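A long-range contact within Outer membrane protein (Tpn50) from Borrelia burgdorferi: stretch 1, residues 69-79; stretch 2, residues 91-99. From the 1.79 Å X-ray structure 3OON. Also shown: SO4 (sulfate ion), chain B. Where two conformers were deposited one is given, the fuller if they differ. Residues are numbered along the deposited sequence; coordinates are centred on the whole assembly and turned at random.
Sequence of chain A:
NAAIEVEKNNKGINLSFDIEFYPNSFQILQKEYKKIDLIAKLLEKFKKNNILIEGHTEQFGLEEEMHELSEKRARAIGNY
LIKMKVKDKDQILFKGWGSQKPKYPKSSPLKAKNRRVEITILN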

# COMPACT_ATOMS: atom_id res chain seq x y z
N LEU A 69 -16.62 17.89 11.36
CA LEU A 69 -15.34 18.17 10.71
C LEU A 69 -14.69 16.90 10.14
O LEU A 69 -14.24 16.89 8.99
CB LEU A 69 -14.40 18.90 11.67
CG LEU A 69 -12.98 19.24 11.18
CD1 LEU A 69 -12.98 20.12 9.92
CD2 LEU A 69 -12.20 19.93 12.32
N SER A 70 -14.67 15.83 10.94
CA SER A 70 -14.04 14.60 10.52
C SER A 70 -14.77 13.99 9.32
O SER A 70 -14.12 13.47 8.41
CB SER A 70 -13.99 13.61 11.70
OG SER A 70 -15.27 13.09 11.99
N GLU A 71 -16.10 14.09 9.30
CA GLU A 71 -16.87 13.58 8.16
C GLU A 71 -16.64 14.42 6.90
O GLU A 71 -16.54 13.86 5.81
CB GLU A 71 -18.38 13.45 8.47
CG GLU A 71 -19.11 12.62 7.39
CD GLU A 71 -20.61 12.60 7.54
OE1 GLU A 71 -21.30 13.24 6.72
OE2 GLU A 71 -21.11 11.92 8.47
N LYS A 72 -16.54 15.74 7.06
CA LYS A 72 -16.27 16.63 5.92
C LYS A 72 -14.88 16.40 5.31
O LYS A 72 -14.67 16.64 4.12
CB LYS A 72 -16.47 18.10 6.30
CG LYS A 72 -17.88 18.40 6.84
CD LYS A 72 -18.19 19.88 6.84
CE LYS A 72 -18.77 20.32 5.51
NZ LYS A 72 -19.32 21.71 5.54
N ARG A 73 -13.94 15.95 6.14
CA ARG A 73 -12.61 15.55 5.67
C ARG A 73 -12.69 14.29 4.80
O ARG A 73 -12.10 14.27 3.72
CB ARG A 73 -11.65 15.34 6.85
CG ARG A 73 -11.12 16.65 7.37
CD ARG A 73 -10.24 16.48 8.59
NE ARG A 73 -9.75 17.78 9.01
CZ ARG A 73 -9.23 18.05 10.20
NH1 ARG A 73 -9.12 17.09 11.10
NH2 ARG A 73 -8.82 19.27 10.49
N ALA A 74 -13.42 13.28 5.26
CA ALA A 74 -13.69 12.09 4.43
C ALA A 74 -14.36 12.48 3.11
O ALA A 74 -14.01 11.97 2.04
CB ALA A 74 -14.55 11.09 5.21
N ARG A 75 -15.34 13.38 3.20
CA ARG A 75 -16.06 13.85 2.01
C ARG A 75 -15.18 14.63 1.03
O ARG A 75 -15.35 14.48 -0.19
CB ARG A 75 -17.30 14.64 2.42
CG ARG A 75 -18.42 13.73 2.83
CD ARG A 75 -19.72 14.45 3.15
NE ARG A 75 -20.71 13.48 3.61
CZ ARG A 75 -21.50 12.77 2.81
NH1 ARG A 75 -21.46 12.93 1.49
NH2 ARG A 75 -22.35 11.90 3.34
N ALA A 76 -14.26 15.44 1.54
CA ALA A 76 -13.31 16.16 0.68
C ALA A 76 -12.49 15.17 -0.17
O ALA A 76 -12.29 15.40 -1.37
CB ALA A 76 -12.39 17.03 1.52
N ILE A 77 -12.03 14.08 0.45
CA ILE A 77 -11.28 13.03 -0.25
C ILE A 77 -12.16 12.32 -1.27
O ILE A 77 -11.78 12.16 -2.45
CB ILE A 77 -10.67 11.99 0.74
CG1 ILE A 77 -9.76 12.69 1.78
CG2 ILE A 77 -9.93 10.87 -0.02
CD1 ILE A 77 -8.50 13.29 1.24
N GLY A 78 -13.35 11.92 -0.83
CA GLY A 78 -14.33 11.24 -1.69
C GLY A 78 -14.71 12.09 -2.89
O GLY A 78 -14.77 11.58 -4.02
N ASN A 79 -14.95 13.38 -2.65
CA ASN A 79 -15.34 14.30 -3.72
C ASN A 79 -14.30 14.38 -4.83
O ASN A 79 -14.65 14.47 -6.01
CB ASN A 79 -15.62 15.69 -3.17
CG ASN A 79 -16.95 15.78 -2.43
OD1 ASN A 79 -17.80 14.90 -2.54
ND2 ASN A 79 -17.12 16.85 -1.67
N GLN A 91 -21.01 4.46 -4.66
CA GLN A 91 -20.06 3.44 -4.23
C GLN A 91 -19.30 3.85 -2.99
O GLN A 91 -18.46 3.08 -2.54
CB GLN A 91 -19.03 3.15 -5.32
CG GLN A 91 -19.63 2.64 -6.63
CD GLN A 91 -18.57 2.53 -7.70
OE1 GLN A 91 -18.15 3.53 -8.28
NE2 GLN A 91 -18.12 1.31 -7.97
N ILE A 92 -19.57 5.05 -2.45
CA ILE A 92 -18.76 5.57 -1.32
C ILE A 92 -19.53 5.79 -0.01
O ILE A 92 -20.50 6.55 0.04
CB ILE A 92 -18.02 6.89 -1.68
CG1 ILE A 92 -17.29 6.75 -3.01
CG2 ILE A 92 -17.04 7.28 -0.55
CD1 ILE A 92 -16.64 8.04 -3.50
N LEU A 93 -19.09 5.11 1.05
CA LEU A 93 -19.58 5.37 2.39
C LEU A 93 -18.60 6.34 3.05
O LEU A 93 -17.38 6.21 2.87
CB LEU A 93 -19.67 4.08 3.21
CG LEU A 93 -20.74 3.03 2.88
CD1 LEU A 93 -20.41 1.68 3.48
CD2 LEU A 93 -22.10 3.49 3.35
N PHE A 94 -19.14 7.31 3.77
CA PHE A 94 -18.35 8.34 4.47
C PHE A 94 -18.62 8.23 5.96
O PHE A 94 -19.78 8.27 6.38
CB PHE A 94 -18.76 9.74 4.01
CG PHE A 94 -18.52 10.01 2.56
CD1 PHE A 94 -17.27 10.40 2.10
CD2 PHE A 94 -19.57 9.90 1.64
CE1 PHE A 94 -17.05 10.67 0.75
CE2 PHE A 94 -19.37 10.16 0.29
CZ PHE A 94 -18.10 10.56 -0.16
N LYS A 95 -17.56 8.12 6.76
CA LYS A 95 -17.68 8.01 8.20
C LYS A 95 -16.74 8.99 8.89
O LYS A 95 -15.55 9.03 8.59
CB LYS A 95 -17.35 6.58 8.64
CG LYS A 95 -17.14 6.37 10.13
CD LYS A 95 -18.45 6.27 10.88
CE LYS A 95 -18.27 5.58 12.22
NZ LYS A 95 -19.48 5.76 13.08
N GLY A 96 -17.28 9.77 9.82
CA GLY A 96 -16.44 10.63 10.66
C GLY A 96 -16.37 10.06 12.07
O GLY A 96 -17.41 9.71 12.64
N TRP A 97 -15.16 9.95 12.62
CA TRP A 97 -14.95 9.43 13.97
C TRP A 97 -14.71 10.53 15.00
O TRP A 97 -14.47 10.26 16.18
CB TRP A 97 -13.75 8.48 13.97
CG TRP A 97 -14.06 7.16 13.40
CD1 TRP A 97 -13.68 6.69 12.17
CD2 TRP A 97 -14.81 6.11 14.01
NE1 TRP A 97 -14.14 5.41 11.98
CE2 TRP A 97 -14.84 5.03 13.10
CE3 TRP A 97 -15.46 5.97 15.25
CZ2 TRP A 97 -15.49 3.82 13.38
CZ3 TRP A 97 -16.11 4.77 15.52
CH2 TRP A 97 -16.12 3.71 14.59
N GLY A 98 -14.74 11.77 14.53
CA GLY A 98 -14.25 12.89 15.30
C GLY A 98 -12.88 12.54 15.90
O GLY A 98 -12.02 12.00 15.22
N SER A 99 -12.73 12.81 17.19
CA SER A 99 -11.47 12.52 17.89
C SER A 99 -11.53 11.25 18.73
O SER A 99 -10.71 11.05 19.63
CB SER A 99 -11.05 13.73 18.73
OG SER A 99 -10.89 14.87 17.90
S SO4 B . -8.18 18.91 14.28
O1 SO4 B . -6.92 19.49 14.75
O2 SO4 B . -7.94 17.60 13.68
O3 SO4 B . -9.07 18.78 15.43
O4 SO4 B . -8.78 19.82 13.30
O HOH W 1 -20.11 9.81 10.23
O HOH W 2 -22.10 9.98 5.72

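When a strand packs against a helix, the spacing between them is set by the side chains that fill the gap, and it can close where the strand residue facing the helix has no side chain to place there, as at G96. This contact in Outer membrane protein (Tpn50) is a compact example. The helix of residues 69-79 and the strand of residues 92-96 run in roughly opposite directions, at 148° between their N-to-C axes, and the residues along the strand show the gap narrowing from one end to the other.

At I92 the backbones are well separated: its CA lies 7.2 Å from the CA of G78. The side chain points toward the helix, and its CD1 comes within 4.0 Å of G78 O. L93, the next residue, points away and makes no contact, as the alternation of a strand requires.

F94 is the centre of the contact and has the largest area covered by the opposing stretch. Its ring edge meets the helix backbone, with F94 CE1 3.5 Å from A74 O and 3.7 Å from G78 CA. Glycine makes this approach possible, since a CB at residue 78 would lie 2.2 Å from F94 CE1, a clash. A74, with its small methyl group, places CB 4.2 Å from F94 CD1. One face of the ring is covered by R75, whose CG sits 3.8 Å from the ring centroid and 20° off the normal, a CH-pi contact. The arginine then continues along the ring, so that F94 CD2 lies over a face of its guanidinium, 3.6 Å from R75 NH1. Within the helix, a salt bridge from R75 NE to E71 OE1 (3.2 Å) links the side chains of R75 and E71, one helical turn apart. Water 2 donates to F94 O at 3.0 Å and accepts a weak bond from R75 NH2 at 3.1 Å.

K95 turns its side chain away, but its carbonyl O still lies 4.1 Å from A74 CB. At G96 the chains come together, with its CA 3.9 Å from E71 CA and 3.0 Å from S70 OG. With the backbones where they are, a CB here would fall 2.4 Å from S70 OG and 2.6 Å from E71 N. Water 1 bridges the same region, accepting from G96 N and donating to E71 OE2, both at 2.9 Å.

Past the strand, W97 N is 3.2 Å from S70 OG, but the angle is too poor for a hydrogen bond. G98 N succeeds instead, donating to S70 OG at 2.9 Å and 150°. The positive phi of G98, 47°, is one that glycine adopts readily.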